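Local atomic coordinates of probable amino acid aminotransferase (Mycobacterium tuberculosis, PDB entry 6Q1S), a protein that is probably a class IV aminotransferase, a dimeric enzyme that holds 4'-deoxy-4'-aminopyridoxal-5'-phosphate and 2-oxoglutaric acid in adjoining pockets. Residues R52-A57 against P63-P68; A160-A165 against G185-V190; V226-A229 against D233-Y236. All blocks are in the same frame, centred on the assembly; numbering follows the deposited sequence.

Contact 1: R52-A57 against P63-P68. With PMP (4'-deoxy-4'-aminopyridoxal-5'-phosphate), chain G.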
ATOM      1  N   ARG B  52       9.352  -8.921 -14.767  1.00 24.94           N
ATOM      2  CA  ARG B  52       9.205  -8.104 -13.570  1.00 24.37           C
ATOM      3  C   ARG B  52       8.153  -8.681 -12.630  1.00 23.76           C
ATOM      4  O   ARG B  52       8.294  -8.580 -11.406  1.00 23.29           O
ATOM      5  CB  ARG B  52       8.847  -6.672 -13.964  1.00 24.46           C
ATOM      6  CG  ARG B  52       8.698  -5.716 -12.801  1.00 24.08           C
ATOM      7  CD  ARG B  52       8.683  -4.288 -13.298  1.00 25.03           C
ATOM      8  NE  ARG B  52       7.353  -3.903 -13.759  1.00 25.21           N
ATOM      9  CZ  ARG B  52       7.084  -2.767 -14.394  1.00 25.35           C
ATOM     10  NH1 ARG B  52       8.056  -1.899 -14.640  1.00 25.85           N
ATOM     11  NH2 ARG B  52       5.845  -2.497 -14.781  1.00 24.93           N
ATOM     12  N   LEU B  53       7.097  -9.283 -13.183  1.00 23.78           N
ATOM     13  CA  LEU B  53       6.105  -9.950 -12.347  1.00 23.25           C
ATOM     14  C   LEU B  53       6.729 -11.098 -11.566  1.00 24.24           C
ATOM     15  O   LEU B  53       6.397 -11.314 -10.394  1.00 24.86           O
ATOM     16  CB  LEU B  53       4.947 -10.455 -13.208  1.00 23.42           C
ATOM     17  CG  LEU B  53       3.804 -11.133 -12.450  1.00 22.92           C
ATOM     18  CD1 LEU B  53       2.984 -10.103 -11.695  1.00 22.45           C
ATOM     19  CD2 LEU B  53       2.927 -11.921 -13.409  1.00 23.23           C
ATOM     20  N   THR B  54       7.640 -11.842 -12.197  1.00 23.74           N
ATOM     21  CA  THR B  54       8.335 -12.911 -11.488  1.00 23.50           C
ATOM     22  C   THR B  54       9.192 -12.345 -10.364  1.00 23.22           C
ATOM     23  O   THR B  54       9.275 -12.929  -9.277  1.00 24.82           O
ATOM     24  CB  THR B  54       9.187 -13.721 -12.467  1.00 24.16           C
ATOM     25  OG1 THR B  54       8.338 -14.349 -13.437  1.00 24.43           O
ATOM     26  CG2 THR B  54       9.992 -14.786 -11.734  1.00 24.81           C
ATOM     27  N   GLN B  55       9.811 -11.188 -10.598  1.00 23.40           N
ATOM     28  CA  GLN B  55      10.659 -10.586  -9.577  1.00 23.20           C
ATOM     29  C   GLN B  55       9.825 -10.008  -8.441  1.00 22.56           C
ATOM     30  O   GLN B  55      10.183 -10.151  -7.266  1.00 22.24           O
ATOM     31  CB  GLN B  55      11.544  -9.513 -10.207  1.00 26.10           C
ATOM     32  CG  GLN B  55      12.733 -10.079 -10.963  1.00 31.46           C
ATOM     33  CD  GLN B  55      13.736 -10.730 -10.037  1.00 36.50           C
ATOM     34  OE1 GLN B  55      13.805 -10.395  -8.855  1.00 38.71           O
ATOM     35  NE2 GLN B  55      14.517 -11.665 -10.564  1.00 37.89           N
ATOM     36  N   SER B  56       8.708  -9.354  -8.772  1.00 22.40           N
ATOM     37  CA  SER B  56       7.828  -8.823  -7.736  1.00 21.84           C
ATOM     38  C   SER B  56       7.272  -9.942  -6.867  1.00 21.43           C
ATOM     39  O   SER B  56       7.087  -9.765  -5.657  1.00 20.99           O
ATOM     40  CB  SER B  56       6.690  -8.019  -8.366  1.00 21.82           C
ATOM     41  OG  SER B  56       7.186  -6.938  -9.132  1.00 22.21           O
ATOM     42  N   ALA B  57       6.998 -11.102  -7.465  1.00 21.60           N
ATOM     43  CA  ALA B  57       6.512 -12.237  -6.689  1.00 21.27           C
ATOM     44  C   ALA B  57       7.586 -12.761  -5.742  1.00 24.03           C
ATOM     45  O   ALA B  57       7.281 -13.177  -4.618  1.00 25.56           O
ATOM     46  CB  ALA B  57       6.028 -13.346  -7.622  1.00 21.56           C
ATOM     47  N   PRO B  63       4.184 -17.392  -4.494  1.00 20.43           N
ATOM     48  CA  PRO B  63       4.553 -18.526  -5.348  1.00 20.91           C
ATOM     49  C   PRO B  63       5.045 -18.046  -6.702  1.00 21.42           C
ATOM     50  O   PRO B  63       4.542 -17.065  -7.256  1.00 21.42           O
ATOM     51  CB  PRO B  63       3.249 -19.321  -5.467  1.00 20.79           C
ATOM     52  CG  PRO B  63       2.485 -18.965  -4.235  1.00 20.19           C
ATOM     53  CD  PRO B  63       2.824 -17.530  -3.945  1.00 20.01           C
ATOM     54  N   GLU B  64       6.049 -18.737  -7.220  1.00 22.36           N
ATOM     55  CA  GLU B  64       6.671 -18.349  -8.474  1.00 25.02           C
ATOM     56  C   GLU B  64       5.640 -18.404  -9.593  1.00 24.69           C
ATOM     57  O   GLU B  64       5.009 -19.455  -9.792  1.00 24.18           O
ATOM     58  CB  GLU B  64       7.850 -19.272  -8.770  1.00 29.08           C
ATOM     59  CG  GLU B  64       8.305 -19.290 -10.215  1.00 33.07           C
ATOM     60  CD  GLU B  64       9.357 -20.350 -10.468  1.00 37.27           C
ATOM     61  OE1 GLU B  64       9.537 -20.748 -11.639  1.00 38.99           O
ATOM     62  OE2 GLU B  64      10.004 -20.790  -9.494  1.00 38.32           O
ATOM     63  N   PRO B  65       5.412 -17.311 -10.319  1.00 23.52           N
ATOM     64  CA  PRO B  65       4.337 -17.306 -11.319  1.00 23.68           C
ATOM     65  C   PRO B  65       4.611 -18.292 -12.444  1.00 24.84           C
ATOM     66  O   PRO B  65       5.731 -18.406 -12.945  1.00 25.55           O
ATOM     67  CB  PRO B  65       4.324 -15.858 -11.823  1.00 23.06           C
ATOM     68  CG  PRO B  65       5.642 -15.296 -11.442  1.00 23.10           C
ATOM     69  CD  PRO B  65       6.043 -15.988 -10.180  1.00 22.73           C
ATOM     70  N   ASP B  66       3.562 -19.012 -12.834  1.00 25.83           N
ATOM     71  CA  ASP B  66       3.623 -19.967 -13.936  1.00 28.38           C
ATOM     72  C   ASP B  66       3.556 -19.190 -15.244  1.00 24.86           C
ATOM     73  O   ASP B  66       2.474 -18.815 -15.700  1.00 24.85           O
ATOM     74  CB  ASP B  66       2.479 -20.970 -13.827  1.00 33.38           C
ATOM     75  CG  ASP B  66       2.729 -22.230 -14.622  1.00 39.51           C
ATOM     76  OD1 ASP B  66       3.204 -23.224 -14.033  1.00 41.97           O
ATOM     77  OD2 ASP B  66       2.453 -22.228 -15.839  1.00 42.21           O
ATOM     78  N   LEU B  67       4.715 -18.938 -15.853  1.00 25.32           N
ATOM     79  CA  LEU B  67       4.739 -18.103 -17.051  1.00 25.80           C
ATOM     80  C   LEU B  67       3.974 -18.703 -18.226  1.00 26.34           C
ATOM     81  O   LEU B  67       3.290 -17.937 -18.928  1.00 26.49           O
ATOM     82  CB  LEU B  67       6.188 -17.794 -17.457  1.00 26.24           C
ATOM     83  CG  LEU B  67       7.034 -16.929 -16.522  1.00 25.84           C
ATOM     84  CD1 LEU B  67       6.158 -16.003 -15.682  1.00 25.15           C
ATOM     85  CD2 LEU B  67       7.899 -17.804 -15.639  1.00 25.71           C
ATOM     86  N   PRO B  68       4.045 -20.009 -18.516  1.00 26.70           N
ATOM     87  CA  PRO B  68       3.191 -20.550 -19.587  1.00 27.46           C
ATOM     88  C   PRO B  68       1.708 -20.367 -19.320  1.00 27.19           C
ATOM     89  O   PRO B  68       0.937 -20.155 -20.264  1.00 28.33           O
ATOM     90  CB  PRO B  68       3.579 -22.034 -19.631  1.00 27.57           C
ATOM     91  CG  PRO B  68       4.964 -22.073 -19.107  1.00 27.66           C
ATOM     92  CD  PRO B  68       5.018 -21.013 -18.045  1.00 27.41           C
TER
HETATM   93  N1  PMP G 301       7.126   3.658 -11.404  1.00 23.88           N
HETATM   94  C2  PMP G 301       5.983   3.291 -10.776  1.00 23.40           C
HETATM   95  C2A PMP G 301       5.837   3.507  -9.292  1.00 22.89           C
HETATM   96  C3  PMP G 301       4.871   2.677 -11.544  1.00 23.42           C
HETATM   97  O3  PMP G 301       3.714   2.300 -10.936  1.00 22.97           O
HETATM   98  C4  PMP G 301       5.070   2.490 -12.999  1.00 23.99           C
HETATM   99  C4A PMP G 301       3.999   1.874 -13.868  1.00 26.07           C
HETATM  100  N4A PMP G 301       2.793   2.720 -13.833  1.00 26.70           N
HETATM  101  C5  PMP G 301       6.366   2.933 -13.565  1.00 24.48           C
HETATM  102  C6  PMP G 301       7.323   3.494 -12.724  1.00 24.39           C
HETATM  103  C5A PMP G 301       6.643   2.772 -15.044  1.00 27.03           C
HETATM  104  O4P PMP G 301       6.719   1.385 -15.366  1.00 28.54           O
HETATM  105  P   PMP G 301       6.266   0.854 -16.817  1.00 29.28           P
HETATM  106  O1P PMP G 301       4.809   1.195 -17.017  1.00 29.28           O
HETATM  107  O2P PMP G 301       7.111   1.532 -17.870  1.00 32.23           O
HETATM  108  O3P PMP G 301       6.460  -0.642 -16.879  1.00 27.02           O
HETATM  109  O   HOH W   1       7.961 -17.172 -12.582  1.00 29.91           O

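Contact 2: A160-A165 against G185-V190. With PMP (4'-deoxy-4'-aminopyridoxal-5'-phosphate), chain G; AKG (2-oxoglutaric acid), chain H.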
ATOM      1  N   ALA B 160      -3.073   8.945  -3.761  1.00 22.62           N
ATOM      2  CA  ALA B 160      -3.278  10.131  -2.934  1.00 21.35           C
ATOM      3  C   ALA B 160      -2.303  11.241  -3.311  1.00 24.96           C
ATOM      4  O   ALA B 160      -2.663  12.424  -3.290  1.00 23.56           O
ATOM      5  CB  ALA B 160      -3.138   9.771  -1.456  1.00 20.89           C
ATOM      6  N   VAL B 161      -1.064  10.878  -3.652  1.00 25.18           N
ATOM      7  CA  VAL B 161      -0.083  11.872  -4.078  1.00 22.47           C
ATOM      8  C   VAL B 161      -0.544  12.555  -5.359  1.00 22.84           C
ATOM      9  O   VAL B 161      -0.382  13.770  -5.529  1.00 24.24           O
ATOM     10  CB  VAL B 161       1.300  11.213  -4.244  1.00 22.34           C
ATOM     11  CG1 VAL B 161       2.221  12.089  -5.076  1.00 22.90           C
ATOM     12  CG2 VAL B 161       1.918  10.934  -2.882  1.00 21.99           C
ATOM     13  N   LEU B 162      -1.140  11.789  -6.276  1.00 22.84           N
ATOM     14  CA  LEU B 162      -1.643  12.375  -7.514  1.00 23.35           C
ATOM     15  C   LEU B 162      -2.836  13.287  -7.248  1.00 23.46           C
ATOM     16  O   LEU B 162      -2.975  14.336  -7.886  1.00 25.51           O
ATOM     17  CB  LEU B 162      -2.016  11.273  -8.502  1.00 23.34           C
ATOM     18  CG  LEU B 162      -0.845  10.550  -9.169  1.00 23.45           C
ATOM     19  CD1 LEU B 162      -1.325   9.286  -9.867  1.00 23.35           C
ATOM     20  CD2 LEU B 162      -0.138  11.471 -10.150  1.00 24.07           C
ATOM     21  N   ARG B 163      -3.710  12.900  -6.315  1.00 23.17           N
ATOM     22  CA  ARG B 163      -4.834  13.760  -5.959  1.00 23.14           C
ATOM     23  C   ARG B 163      -4.360  15.031  -5.268  1.00 23.36           C
ATOM     24  O   ARG B 163      -4.964  16.096  -5.446  1.00 33.72           O
ATOM     25  CB  ARG B 163      -5.817  13.004  -5.065  1.00 22.64           C
ATOM     26  CG  ARG B 163      -6.649  11.962  -5.795  1.00 22.54           C
ATOM     27  CD  ARG B 163      -7.787  11.460  -4.918  1.00 22.42           C
ATOM     28  NE  ARG B 163      -7.313  11.007  -3.614  1.00 23.03           N
ATOM     29  CZ  ARG B 163      -6.924   9.764  -3.349  1.00 21.51           C
ATOM     30  NH1 ARG B 163      -6.958   8.839  -4.298  1.00 21.26           N
ATOM     31  NH2 ARG B 163      -6.504   9.444  -2.132  1.00 20.84           N
ATOM     32  N   HIS B 164      -3.291  14.937  -4.473  1.00 23.15           N
ATOM     33  CA  HIS B 164      -2.730  16.120  -3.829  1.00 23.40           C
ATOM     34  C   HIS B 164      -2.245  17.128  -4.862  1.00 24.03           C
ATOM     35  O   HIS B 164      -2.476  18.334  -4.721  1.00 24.41           O
ATOM     36  CB  HIS B 164      -1.593  15.706  -2.893  1.00 23.09           C
ATOM     37  CG  HIS B 164      -0.783  16.850  -2.367  1.00 23.41           C
ATOM     38  ND1 HIS B 164       0.389  17.266  -2.961  1.00 23.79           N
ATOM     39  CD2 HIS B 164      -0.967  17.660  -1.296  1.00 23.45           C
ATOM     40  CE1 HIS B 164       0.889  18.284  -2.284  1.00 24.04           C
ATOM     41  NE2 HIS B 164       0.084  18.545  -1.271  1.00 23.84           N
ATOM     42  N   ALA B 165      -1.575  16.651  -5.915  1.00 24.19           N
ATOM     43  CA  ALA B 165      -1.099  17.552  -6.958  1.00 24.97           C
ATOM     44  C   ALA B 165      -2.238  18.060  -7.830  1.00 25.57           C
ATOM     45  O   ALA B 165      -2.140  19.153  -8.397  1.00 25.77           O
ATOM     46  CB  ALA B 165      -0.053  16.852  -7.820  1.00 24.91           C
ATOM     47  N   GLY B 185       8.181   8.790 -10.730  1.00 24.74           N
ATOM     48  CA  GLY B 185       6.827   9.257 -10.556  1.00 24.54           C
ATOM     49  C   GLY B 185       5.995   8.238  -9.805  1.00 23.93           C
ATOM     50  O   GLY B 185       6.364   7.065  -9.696  1.00 23.72           O
ATOM     51  N   PRO B 186       4.843   8.662  -9.279  1.00 23.67           N
ATOM     52  CA  PRO B 186       3.941   7.704  -8.618  1.00 23.12           C
ATOM     53  C   PRO B 186       3.372   6.657  -9.561  1.00 23.38           C
ATOM     54  O   PRO B 186       2.823   5.653  -9.090  1.00 25.00           O
ATOM     55  CB  PRO B 186       2.836   8.599  -8.042  1.00 22.98           C
ATOM     56  CG  PRO B 186       2.885   9.842  -8.875  1.00 23.54           C
ATOM     57  CD  PRO B 186       4.330  10.041  -9.215  1.00 23.89           C
ATOM     58  N   ARG B 187       3.482   6.864 -10.879  1.00 23.67           N
ATOM     59  CA  ARG B 187       2.991   5.880 -11.836  1.00 23.78           C
ATOM     60  C   ARG B 187       3.814   5.879 -13.123  1.00 24.37           C
ATOM     61  O   ARG B 187       3.317   5.413 -14.156  1.00 24.64           O
ATOM     62  CB  ARG B 187       1.513   6.141 -12.162  1.00 23.78           C
ATOM     63  CG  ARG B 187       1.241   7.513 -12.762  1.00 25.86           C
ATOM     64  CD  ARG B 187      -0.239   7.707 -13.038  1.00 24.26           C
ATOM     65  NE  ARG B 187      -0.561   9.080 -13.418  1.00 24.68           N
ATOM     66  CZ  ARG B 187      -1.781   9.606 -13.351  1.00 24.69           C
ATOM     67  NH1 ARG B 187      -2.799   8.872 -12.921  1.00 24.30           N
ATOM     68  NH2 ARG B 187      -1.984  10.865 -13.715  1.00 25.12           N
ATOM     69  N   SER B 188       5.051   6.371 -13.094  1.00 24.62           N
ATOM     70  CA  SER B 188       5.829   6.513 -14.316  1.00 25.25           C
ATOM     71  C   SER B 188       7.310   6.581 -13.976  1.00 25.37           C
ATOM     72  O   SER B 188       7.702   6.704 -12.812  1.00 25.01           O
ATOM     73  CB  SER B 188       5.399   7.758 -15.096  1.00 25.73           C
ATOM     74  OG  SER B 188       5.263   8.870 -14.227  1.00 25.58           O
ATOM     75  N   THR B 189       8.128   6.498 -15.022  1.00 25.92           N
ATOM     76  CA  THR B 189       9.578   6.576 -14.926  1.00 26.17           C
ATOM     77  C   THR B 189      10.049   7.911 -15.482  1.00 26.72           C
ATOM     78  O   THR B 189       9.568   8.364 -16.526  1.00 28.85           O
ATOM     79  CB  THR B 189      10.241   5.424 -15.693  1.00 27.14           C
ATOM     80  OG1 THR B 189       9.826   4.172 -15.131  1.00 27.73           O
ATOM     81  CG2 THR B 189      11.757   5.529 -15.627  1.00 27.75           C
ATOM     82  N   VAL B 190      10.984   8.542 -14.779  1.00 26.75           N
ATOM     83  CA  VAL B 190      11.499   9.851 -15.168  1.00 27.28           C
ATOM     84  C   VAL B 190      12.660   9.659 -16.135  1.00 27.89           C
ATOM     85  O   VAL B 190      13.664   9.023 -15.799  1.00 27.86           O
ATOM     86  CB  VAL B 190      11.936  10.665 -13.942  1.00 27.07           C
ATOM     87  CG1 VAL B 190      12.535  11.992 -14.378  1.00 28.15           C
ATOM     88  CG2 VAL B 190      10.754  10.894 -13.016  1.00 26.52           C
TER
HETATM   89  N1  PMP G 301       7.126   3.658 -11.404  1.00 23.88           N
HETATM   90  C2  PMP G 301       5.983   3.291 -10.776  1.00 23.40           C
HETATM   91  C2A PMP G 301       5.837   3.507  -9.292  1.00 22.89           C
HETATM   92  C3  PMP G 301       4.871   2.677 -11.544  1.00 23.42           C
HETATM   93  O3  PMP G 301       3.714   2.300 -10.936  1.00 22.97           O
HETATM   94  C4  PMP G 301       5.070   2.490 -12.999  1.00 23.99           C
HETATM   95  C4A PMP G 301       3.999   1.874 -13.868  1.00 26.07           C
HETATM   96  N4A PMP G 301       2.793   2.720 -13.833  1.00 26.70           N
HETATM   97  C5  PMP G 301       6.366   2.933 -13.565  1.00 24.48           C
HETATM   98  C6  PMP G 301       7.323   3.494 -12.724  1.00 24.39           C
HETATM   99  C5A PMP G 301       6.643   2.772 -15.044  1.00 27.03           C
HETATM  100  O4P PMP G 301       6.719   1.385 -15.366  1.00 28.54           O
HETATM  101  P   PMP G 301       6.266   0.854 -16.817  1.00 29.28           P
HETATM  102  O1P PMP G 301       4.809   1.195 -17.017  1.00 29.28           O
HETATM  103  O2P PMP G 301       7.111   1.532 -17.870  1.00 32.23           O
HETATM  104  O3P PMP G 301       6.460  -0.642 -16.879  1.00 27.02           O
HETATM  105  C1  AKG H 302      -1.126   4.916 -15.903  1.00 38.59           C
HETATM  106  O1  AKG H 302      -1.491   6.103 -15.763  1.00 38.84           O
HETATM  107  O2  AKG H 302      -0.782   4.457 -17.014  1.00 39.17           O
HETATM  108  C2  AKG H 302      -1.098   4.038 -14.736  1.00 37.11           C
HETATM  109  O5  AKG H 302      -0.066   3.459 -14.433  1.00 38.19           O
HETATM  110  C3  AKG H 302      -2.344   3.856 -13.901  1.00 34.28           C
HETATM  111  C4  AKG H 302      -2.375   4.909 -12.799  1.00 32.69           C
HETATM  112  C5  AKG H 302      -3.747   5.533 -12.718  1.00 31.45           C
HETATM  113  O3  AKG H 302      -4.662   5.046 -13.416  1.00 31.51           O
HETATM  114  O4  AKG H 302      -3.915   6.515 -11.963  1.00 29.79           O

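Contact 3: V226-A229 against D233-Y236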
ATOM      1  N   VAL B 226      16.167   0.726 -28.023  1.00 33.55           N
ATOM      2  CA  VAL B 226      15.953   1.269 -29.360  1.00 34.32           C
ATOM      3  C   VAL B 226      16.785   2.526 -29.564  1.00 34.92           C
ATOM      4  O   VAL B 226      17.305   2.768 -30.658  1.00 37.55           O
ATOM      5  CB  VAL B 226      14.455   1.537 -29.605  1.00 34.10           C
ATOM      6  CG1 VAL B 226      13.745   0.254 -30.035  1.00 34.12           C
ATOM      7  CG2 VAL B 226      13.799   2.187 -28.400  1.00 33.91           C
ATOM      8  N   ALA B 227      16.932   3.339 -28.515  1.00 34.23           N
ATOM      9  CA  ALA B 227      17.691   4.580 -28.644  1.00 34.62           C
ATOM     10  C   ALA B 227      19.181   4.304 -28.809  1.00 35.13           C
ATOM     11  O   ALA B 227      19.860   4.974 -29.597  1.00 37.43           O
ATOM     12  CB  ALA B 227      17.440   5.475 -27.430  1.00 33.95           C
ATOM     13  N   ARG B 228      19.704   3.320 -28.078  1.00 34.78           N
ATOM     14  CA  ARG B 228      21.114   2.964 -28.205  1.00 35.27           C
ATOM     15  C   ARG B 228      21.424   2.413 -29.592  1.00 36.14           C
ATOM     16  O   ARG B 228      22.497   2.679 -30.148  1.00 36.85           O
ATOM     17  CB  ARG B 228      21.487   1.957 -27.119  1.00 34.71           C
ATOM     18  CG  ARG B 228      21.814   2.611 -25.790  1.00 34.13           C
ATOM     19  CD  ARG B 228      22.108   1.591 -24.708  1.00 33.58           C
ATOM     20  NE  ARG B 228      22.342   2.246 -23.423  1.00 36.69           N
ATOM     21  CZ  ARG B 228      21.977   1.745 -22.248  1.00 36.67           C
ATOM     22  NH1 ARG B 228      21.354   0.577 -22.185  1.00 35.13           N
ATOM     23  NH2 ARG B 228      22.232   2.416 -21.133  1.00 37.44           N
ATOM     24  N   ALA B 229      20.496   1.646 -30.166  1.00 36.15           N
ATOM     25  CA  ALA B 229      20.690   1.097 -31.501  1.00 37.00           C
ATOM     26  C   ALA B 229      20.589   2.154 -32.591  1.00 37.71           C
ATOM     27  O   ALA B 229      20.968   1.875 -33.733  1.00 38.55           O
ATOM     28  CB  ALA B 229      19.678  -0.017 -31.766  1.00 36.81           C
ATOM     29  N   ASP B 233      23.085   7.959 -26.696  1.00 35.60           N
ATOM     30  CA  ASP B 233      23.795   7.493 -25.515  1.00 35.16           C
ATOM     31  C   ASP B 233      22.871   7.588 -24.308  1.00 35.08           C
ATOM     32  O   ASP B 233      22.256   8.632 -24.067  1.00 36.32           O
ATOM     33  CB  ASP B 233      25.065   8.312 -25.278  1.00 35.60           C
ATOM     34  CG  ASP B 233      26.054   8.199 -26.422  1.00 36.56           C
ATOM     35  OD1 ASP B 233      26.519   9.248 -26.916  1.00 37.14           O
ATOM     36  OD2 ASP B 233      26.348   7.062 -26.848  1.00 36.75           O
ATOM     37  N   CYS B 234      22.766   6.491 -23.565  1.00 33.67           N
ATOM     38  CA  CYS B 234      21.911   6.420 -22.390  1.00 32.79           C
ATOM     39  C   CYS B 234      22.720   5.915 -21.205  1.00 33.47           C
ATOM     40  O   CYS B 234      23.649   5.119 -21.363  1.00 36.33           O
ATOM     41  CB  CYS B 234      20.703   5.516 -22.646  1.00 32.40           C
ATOM     42  SG  CYS B 234      19.890   5.833 -24.232  1.00 32.98           S
ATOM     43  N   ASP B 235      22.358   6.381 -20.013  1.00 32.74           N
ATOM     44  CA  ASP B 235      23.107   6.026 -18.816  1.00 35.91           C
ATOM     45  C   ASP B 235      22.237   6.267 -17.591  1.00 35.82           C
ATOM     46  O   ASP B 235      21.218   6.961 -17.655  1.00 37.82           O
ATOM     47  CB  ASP B 235      24.414   6.826 -18.726  1.00 41.02           C
ATOM     48  CG  ASP B 235      25.385   6.254 -17.711  1.00 46.92           C
ATOM     49  OD1 ASP B 235      25.442   6.775 -16.575  1.00 48.80           O
ATOM     50  OD2 ASP B 235      26.075   5.269 -18.044  1.00 49.56           O
ATOM     51  N   TYR B 236      22.648   5.671 -16.476  1.00 33.47           N
ATOM     52  CA  TYR B 236      21.952   5.793 -15.203  1.00 29.56           C
ATOM     53  C   TYR B 236      22.781   6.706 -14.315  1.00 30.57           C
ATOM     54  O   TYR B 236      23.913   6.365 -13.955  1.00 29.87           O
ATOM     55  CB  TYR B 236      21.743   4.426 -14.549  1.00 29.06           C
ATOM     56  CG  TYR B 236      20.896   3.481 -15.373  1.00 28.98           C
ATOM     57  CD1 TYR B 236      19.551   3.305 -15.092  1.00 28.40           C
ATOM     58  CD2 TYR B 236      21.437   2.787 -16.448  1.00 29.54           C
ATOM     59  CE1 TYR B 236      18.769   2.453 -15.844  1.00 28.37           C
ATOM     60  CE2 TYR B 236      20.664   1.930 -17.205  1.00 29.51           C
ATOM     61  CZ  TYR B 236      19.329   1.768 -16.900  1.00 29.05           C
ATOM     62  OH  TYR B 236      18.550   0.917 -17.651  1.00 31.86           O
TER

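Contact 1: R52-A57 against P63-P68
In the helix-loop-helix connection between helix 46-59 and helix 67-84, the loop folds back so that Pro-65 lies against Thr-54 and Ala-57. The proline ring offers a compact apolar edge: Pro-65 CG sits 3.5 Å from Thr-54 OG1, and its CD is 3.7 Å from Ala-57 CB. Ala-57 suits this place because its single methyl lets the loop run close to the helix; Leu-53 CD2 adds a more distant touch, 4.5 Å from Pro-65 CB, while its side chain also rests on strand 31-39.

Thr-54 adds polarity at the border. With OG1 anti to the carbonyl carbon (chi1 -63°), the hydroxyl turns to its own helix, bonding to Leu-50 O, and Thr-54 OG1 meets Leu-67 CD1 at 3.5 Å. A water donates to Thr-54 OG1 (3.0 Å) and to Pro-65 O (2.6 Å), bridging helix and loop. Asp-66 then caps the next helix through Arg-69 N.

On another side of helix 46-59, Arg-52 reaches the phosphate of PMP. Arg-52 NH2 stands 2.9 Å from PMP O3P, near the guanidinium plane; NH1 adds a weak bond to the same oxygen and also donates to Arg-216 O, while NE pairs with Glu-34. No direct hydrogen bond joins the two segments, so apolar packing and one bridging water hold the loop to a helix from which Arg-52 binds the phosphate of PMP.

Contact 2: A160-A165 against G185-V190
Leu-162 of helix 156-166 lies over one face of the Arg-187 guanidinium in the pocket of this class IV aminotransferase, where the turn leading into strand 189-194 meets both bound ligands. Leu-162 CD1 is 3.4 Å from Arg-187 NH1 and stands above the plane, offset toward its rim. A branched apolar side chain suits this place because it covers the flat face without competing for the N-H groups, which point outward in the plane.

At the edge of the guanidinium, near its plane, Arg-187 NH1 donates to O4 of 2-oxoglutaric acid at 2.8 Å, with a bent N-H...O angle of 131°. The pairing of a guanidinium with a carboxylate would probably be favourable in charge. Arg-187 starts with CG between its backbone N and carbonyl carbon (chi1 60°), then runs extended to NE, carrying the guanidinium away from the turn to the ligand and the helix. Its NE has a long, weak ion pair with Asp-172. The same residue serves PMP through its backbone, for N4A donates to Arg-187 O at 2.8 Å.

The other branch of Leu-162 settles on the neighbouring proline, CD2 lying 3.7 Å from Pro-186 CG, while Val-161 touches that ring more distantly and packs on strand 172-176. The Pro-186 ring presents an apolar surface to the helix, and Asn-158 ND2 bonds to Pro-186 O from the start of the same helix. Within the turn, Gly-185 N donates to Ser-188 O at 3.0 Å. Farther out, His-164 meets Trp-145 of the second subunit, and Arg-163 NE forms a salt bridge with OD2 of Asp-61 of that subunit.

Contact 3: V226-A229 against D233-Y236
Arg-228 reaches from helix 218-229 across Cys-234 of strand 233-236, within a beta-alpha-beta unit whose two strands, 204-207 and 233-236, run parallel. From CB, the first torsion sets Arg-228 CG anti to the carbonyl carbon (chi1 -83°), where it passes Cys-234 SG at 4.1 Å. The chain stays extended through CD to Arg-228 NE, which lies 3.7 Å from Cys-234 CB, so the aliphatic part and the start of the guanidinium run along the cysteine. At the tip Arg-228 NH2 donates to Cys-234 O at 3.1 Å. The bond is nearly straight, 177° at the hydrogen, and the oxygen lies in the guanidinium plane, yet the donor stands well above the carbonyl plane. NH2 also comes near Tyr-236 CE2; that ring meets Phe-224 of the same helix edge to face.

Beside it, the small Ala-227 puts CB 4.0 Å from Cys-234 SG, and the compact thiol fits between helix and strand. Asp-235 turns from the helix and forms its salt bridge with Arg-237. An arginine suits the exposed margin: its carbon chain shields the cysteine, while its charged end bonds to a backbone carbonyl instead of a carboxylate across this contact.

How the contacts relate
Contacts 1 and 2 lie on opposite sides of the chain's centre, with centres 26 Å apart, and they approach the same PMP from different directions: Arg-52 at the phosphate, and segment 185-190 at the ring and its amino group. Their nearest atoms stay about 6 Å apart, so the ligand, rather than direct touch, connects them. Contact 3 lies farther from the ligand, the Tyr-236 side chain being about 11 Å from PMP; its nearest atoms are about 11 Å from contact 1 and about 8 Å from contact 2. Contacts 2 and 3 both reach the mixed sheet, through strands 189-194 and 233-236, each paired with strand 204-207.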